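Local coordinates for protein host Factor for Q beta (Staphylococcus aureus, PDB 1KQ1) that regulates translation as a bacterial Sm-like RNA-binding protein that assembles into a ring of six identical subunits, at residues D9-F15 against I36-D40. Sequence-based numbering, arbitrary orientation.
Sequences DKALENF and IEEYD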
ATOM      1  N   ASP C   9      -4.834  -3.790  20.806  1.00 12.89           N
ATOM      2  CA  ASP C   9      -6.167  -3.990  21.292  1.00 11.21           C
ATOM      3  C   ASP C   9      -6.380  -3.389  22.662  1.00 11.33           C
ATOM      4  O   ASP C   9      -7.483  -3.032  22.997  1.00 12.26           O
ATOM      5  CB  ASP C   9      -6.512  -5.470  21.284  1.00 16.60           C
ATOM      6  CG  ASP C   9      -6.769  -5.965  19.892  1.00 23.16           C
ATOM      7  OD1 ASP C   9      -6.383  -7.080  19.569  1.00 19.41           O
ATOM      8  OD2 ASP C   9      -7.362  -5.210  19.092  1.00 45.96           O
ATOM      9  N   LYS C  10      -5.340  -3.334  23.473  1.00 14.13           N
ATOM     10  CA  LYS C  10      -5.490  -2.680  24.759  1.00 14.09           C
ATOM     11  C   LYS C  10      -5.891  -1.218  24.513  1.00 13.66           C
ATOM     12  O   LYS C  10      -6.798  -0.707  25.159  1.00 16.45           O
ATOM     13  CB  LYS C  10      -4.183  -2.745  25.547  1.00 18.36           C
ATOM     14  CG  LYS C  10      -4.271  -2.001  26.894  1.00 28.91           C
ATOM     15  CD  LYS C  10      -3.039  -2.200  27.778  1.00 38.64           C
ATOM     16  CE  LYS C  10      -3.210  -1.508  29.142  1.00 45.33           C
ATOM     17  NZ  LYS C  10      -3.161  -0.021  29.047  1.00 53.02           N
ATOM     18  N   ALA C  11      -5.241  -0.569  23.539  1.00 12.31           N
ATOM     19  CA  ALA C  11      -5.553   0.833  23.274  1.00 13.68           C
ATOM     20  C   ALA C  11      -6.932   0.986  22.672  1.00 13.27           C
ATOM     21  O   ALA C  11      -7.724   1.820  23.121  1.00 13.56           O
ATOM     22  CB  ALA C  11      -4.507   1.450  22.348  1.00 13.39           C
ATOM     23  N   LEU C  12      -7.269   0.181  21.665  1.00 12.15           N
ATOM     24  CA  LEU C  12      -8.562   0.320  21.025  1.00 11.84           C
ATOM     25  C   LEU C  12      -9.720   0.017  21.913  1.00 11.01           C
ATOM     26  O   LEU C  12     -10.770   0.652  21.835  1.00 10.98           O
ATOM     27  CB  LEU C  12      -8.671  -0.546  19.743  1.00 14.58           C
ATOM     28  CG  LEU C  12      -7.593  -0.210  18.707  1.00 19.26           C
ATOM     29  CD1 LEU C  12      -7.696  -1.137  17.512  1.00 16.70           C
ATOM     30  CD2 LEU C  12      -7.715   1.249  18.267  1.00 24.51           C
ATOM     31  N   GLU C  13      -9.534  -0.969  22.791  1.00 10.70           N
ATOM     32  CA  GLU C  13     -10.596  -1.346  23.737  1.00 13.31           C
ATOM     33  C   GLU C  13     -10.857  -0.227  24.779  1.00 11.62           C
ATOM     34  O   GLU C  13     -12.005   0.020  25.161  1.00 12.74           O
ATOM     35  CB  GLU C  13     -10.194  -2.675  24.410  1.00 12.37           C
ATOM     36  CG  GLU C  13     -11.288  -3.259  25.273  1.00 20.19           C
ATOM     37  CD  GLU C  13     -12.569  -3.598  24.533  1.00 32.27           C
ATOM     38  OE1 GLU C  13     -13.611  -3.705  25.215  1.00 33.53           O
ATOM     39  OE2 GLU C  13     -12.557  -3.782  23.294  1.00 28.64           O
ATOM     40  N   ASN C  14      -9.793   0.434  25.190  1.00 14.09           N
ATOM     41  CA  ASN C  14      -9.930   1.567  26.112  1.00 16.58           C
ATOM     42  C   ASN C  14     -10.591   2.736  25.380  1.00 18.21           C
ATOM     43  O   ASN C  14     -11.463   3.392  25.942  1.00 17.05           O
ATOM     44  CB  ASN C  14      -8.581   2.003  26.615  1.00 14.77           C
ATOM     45  CG  ASN C  14      -8.118   1.189  27.815  1.00 25.24           C
ATOM     46  OD1 ASN C  14      -8.904   0.911  28.725  1.00 30.22           O
ATOM     47  ND2 ASN C  14      -6.842   0.825  27.830  1.00 32.08           N
ATOM     48  N   PHE C  15     -10.186   3.003  24.128  1.00 14.82           N
ATOM     49  CA  PHE C  15     -10.815   4.091  23.386  1.00 12.43           C
ATOM     50  C   PHE C  15     -12.300   3.844  23.276  1.00 12.09           C
ATOM     51  O   PHE C  15     -13.094   4.769  23.415  1.00 17.14           O
ATOM     52  CB  PHE C  15     -10.267   4.208  21.925  1.00  9.97           C
ATOM     53  CG  PHE C  15      -8.831   4.611  21.811  1.00 17.45           C
ATOM     54  CD1 PHE C  15      -8.181   5.304  22.829  1.00 21.11           C
ATOM     55  CD2 PHE C  15      -8.116   4.296  20.652  1.00 14.68           C
ATOM     56  CE1 PHE C  15      -6.839   5.669  22.696  1.00 25.51           C
ATOM     57  CE2 PHE C  15      -6.787   4.650  20.511  1.00 19.52           C
ATOM     58  CZ  PHE C  15      -6.136   5.338  21.522  1.00 21.68           C
ATOM     59  N   ILE C  36     -14.623   5.696  18.545  1.00 12.55           N
ATOM     60  CA  ILE C  36     -14.619   4.342  18.057  1.00 15.11           C
ATOM     61  C   ILE C  36     -15.781   3.608  18.745  1.00 15.44           C
ATOM     62  O   ILE C  36     -15.807   3.423  19.991  1.00 17.21           O
ATOM     63  CB  ILE C  36     -13.276   3.680  18.337  1.00 14.94           C
ATOM     64  CG1 ILE C  36     -12.190   4.403  17.537  1.00 17.20           C
ATOM     65  CG2 ILE C  36     -13.352   2.188  18.005  1.00 14.22           C
ATOM     66  CD1 ILE C  36     -10.745   3.961  17.848  1.00 22.59           C
ATOM     67  N   GLU C  37     -16.749   3.196  17.953  1.00 12.86           N
ATOM     68  CA  GLU C  37     -17.909   2.472  18.456  1.00 19.79           C
ATOM     69  C   GLU C  37     -17.670   0.988  18.487  1.00 20.54           C
ATOM     70  O   GLU C  37     -18.122   0.293  19.414  1.00 21.84           O
ATOM     71  CB  GLU C  37     -19.136   2.755  17.598  1.00 23.90           C
ATOM     72  CG  GLU C  37     -19.549   4.206  17.628  1.00 20.29           C
ATOM     73  CD  GLU C  37     -19.831   4.696  19.036  1.00 32.07           C
ATOM     74  OE1 GLU C  37     -20.229   3.863  19.880  1.00 39.58           O
ATOM     75  OE2 GLU C  37     -19.658   5.907  19.293  1.00 37.77           O
ATOM     76  N   GLU C  38     -16.989   0.475  17.471  1.00 18.05           N
ATOM     77  CA  GLU C  38     -16.682  -0.936  17.402  1.00 17.84           C
ATOM     78  C   GLU C  38     -15.505  -1.085  16.471  1.00 18.68           C
ATOM     79  O   GLU C  38     -15.203  -0.169  15.710  1.00 16.50           O
ATOM     80  CB  GLU C  38     -17.853  -1.706  16.792  1.00 31.54           C
ATOM     81  CG  GLU C  38     -19.200  -1.412  17.385  1.00 48.12           C
ATOM     82  CD  GLU C  38     -20.301  -2.114  16.634  1.00 54.74           C
ATOM     83  OE1 GLU C  38     -20.213  -3.355  16.473  1.00 55.33           O
ATOM     84  OE2 GLU C  38     -21.253  -1.425  16.207  1.00 62.41           O
ATOM     85  N   TYR C  39     -14.854  -2.241  16.527  1.00 15.48           N
ATOM     86  CA  TYR C  39     -13.727  -2.508  15.636  1.00 17.79           C
ATOM     87  C   TYR C  39     -13.481  -4.004  15.599  1.00 18.55           C
ATOM     88  O   TYR C  39     -13.942  -4.747  16.481  1.00 17.40           O
ATOM     89  CB  TYR C  39     -12.476  -1.775  16.153  1.00 18.21           C
ATOM     90  CG  TYR C  39     -11.920  -2.333  17.457  1.00 18.37           C
ATOM     91  CD1 TYR C  39     -11.067  -3.430  17.456  1.00 18.17           C
ATOM     92  CD2 TYR C  39     -12.325  -1.820  18.697  1.00 15.98           C
ATOM     93  CE1 TYR C  39     -10.630  -4.019  18.631  1.00 23.11           C
ATOM     94  CE2 TYR C  39     -11.880  -2.427  19.895  1.00 16.90           C
ATOM     95  CZ  TYR C  39     -11.040  -3.514  19.846  1.00 23.95           C
ATOM     96  OH  TYR C  39     -10.565  -4.108  21.027  1.00 31.35           O
ATOM     97  N   ASP C  40     -12.790  -4.469  14.562  1.00 15.68           N
ATOM     98  CA  ASP C  40     -12.407  -5.870  14.517  1.00 15.34           C
ATOM     99  C   ASP C  40     -11.090  -5.963  13.755  1.00 20.11           C
ATOM    100  O   ASP C  40     -10.415  -4.940  13.576  1.00 16.80           O
ATOM    101  CB  ASP C  40     -13.506  -6.753  13.906  1.00 19.15           C
ATOM    102  CG  ASP C  40     -13.798  -6.455  12.426  1.00 19.77           C
ATOM    103  OD1 ASP C  40     -12.971  -5.812  11.717  1.00 18.85           O
ATOM    104  OD2 ASP C  40     -14.877  -6.895  11.954  1.00 22.25           O
TER
HETATM  105  O   HOH W   1     -13.135   6.072  20.923  1.00 16.50           O
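D9 reaches Y39 where the N-terminal helix of the Sm fold, helix 7-17, lies against strand 31-39 of the bent antiparallel sheet. The axes of segments 9-15 and 36-39 come within 8.7 Å at their closest, and their N-to-C directions differ by 136°, about midway between perpendicular and antiparallel. D9 OD2 comes to 3.5 Å from Y39 CE1, approaching the ring obliquely, with carboxylate and ring planes 23° apart. The other oxygen, OD1, accepts a hydrogen bond from N6 ND2, which ties the carboxylate to the residue just ahead of the helix.

L12 is buried and carries the middle of the contact. Its CB sits over one face of the Y39 ring, 3.8 Å from the ring centroid, in a CH-pi contact. L12 CD2 turns to I36 CD1 at 4.1 Å, and Y63 of strand 60-65 also packs on L12.

E13 takes the phenol end of Y39. Its CG lies anti to the backbone N (chi1 -173°), and a bend at chi2 brings the carboxylate to the ring edge. Y39 OH donates to the anti lone pair of E13 OE2 at 3.0 Å, which pins the tyrosine to the helix.

F15 closes the apolar layer, its CD2 3.9 Å from I36 CD1. I36 also packs on V44 and L46 of the neighbouring strand 43-48. At the F15 end, one water accepts from I36 N at 2.8 Å and donates weakly to F15 O.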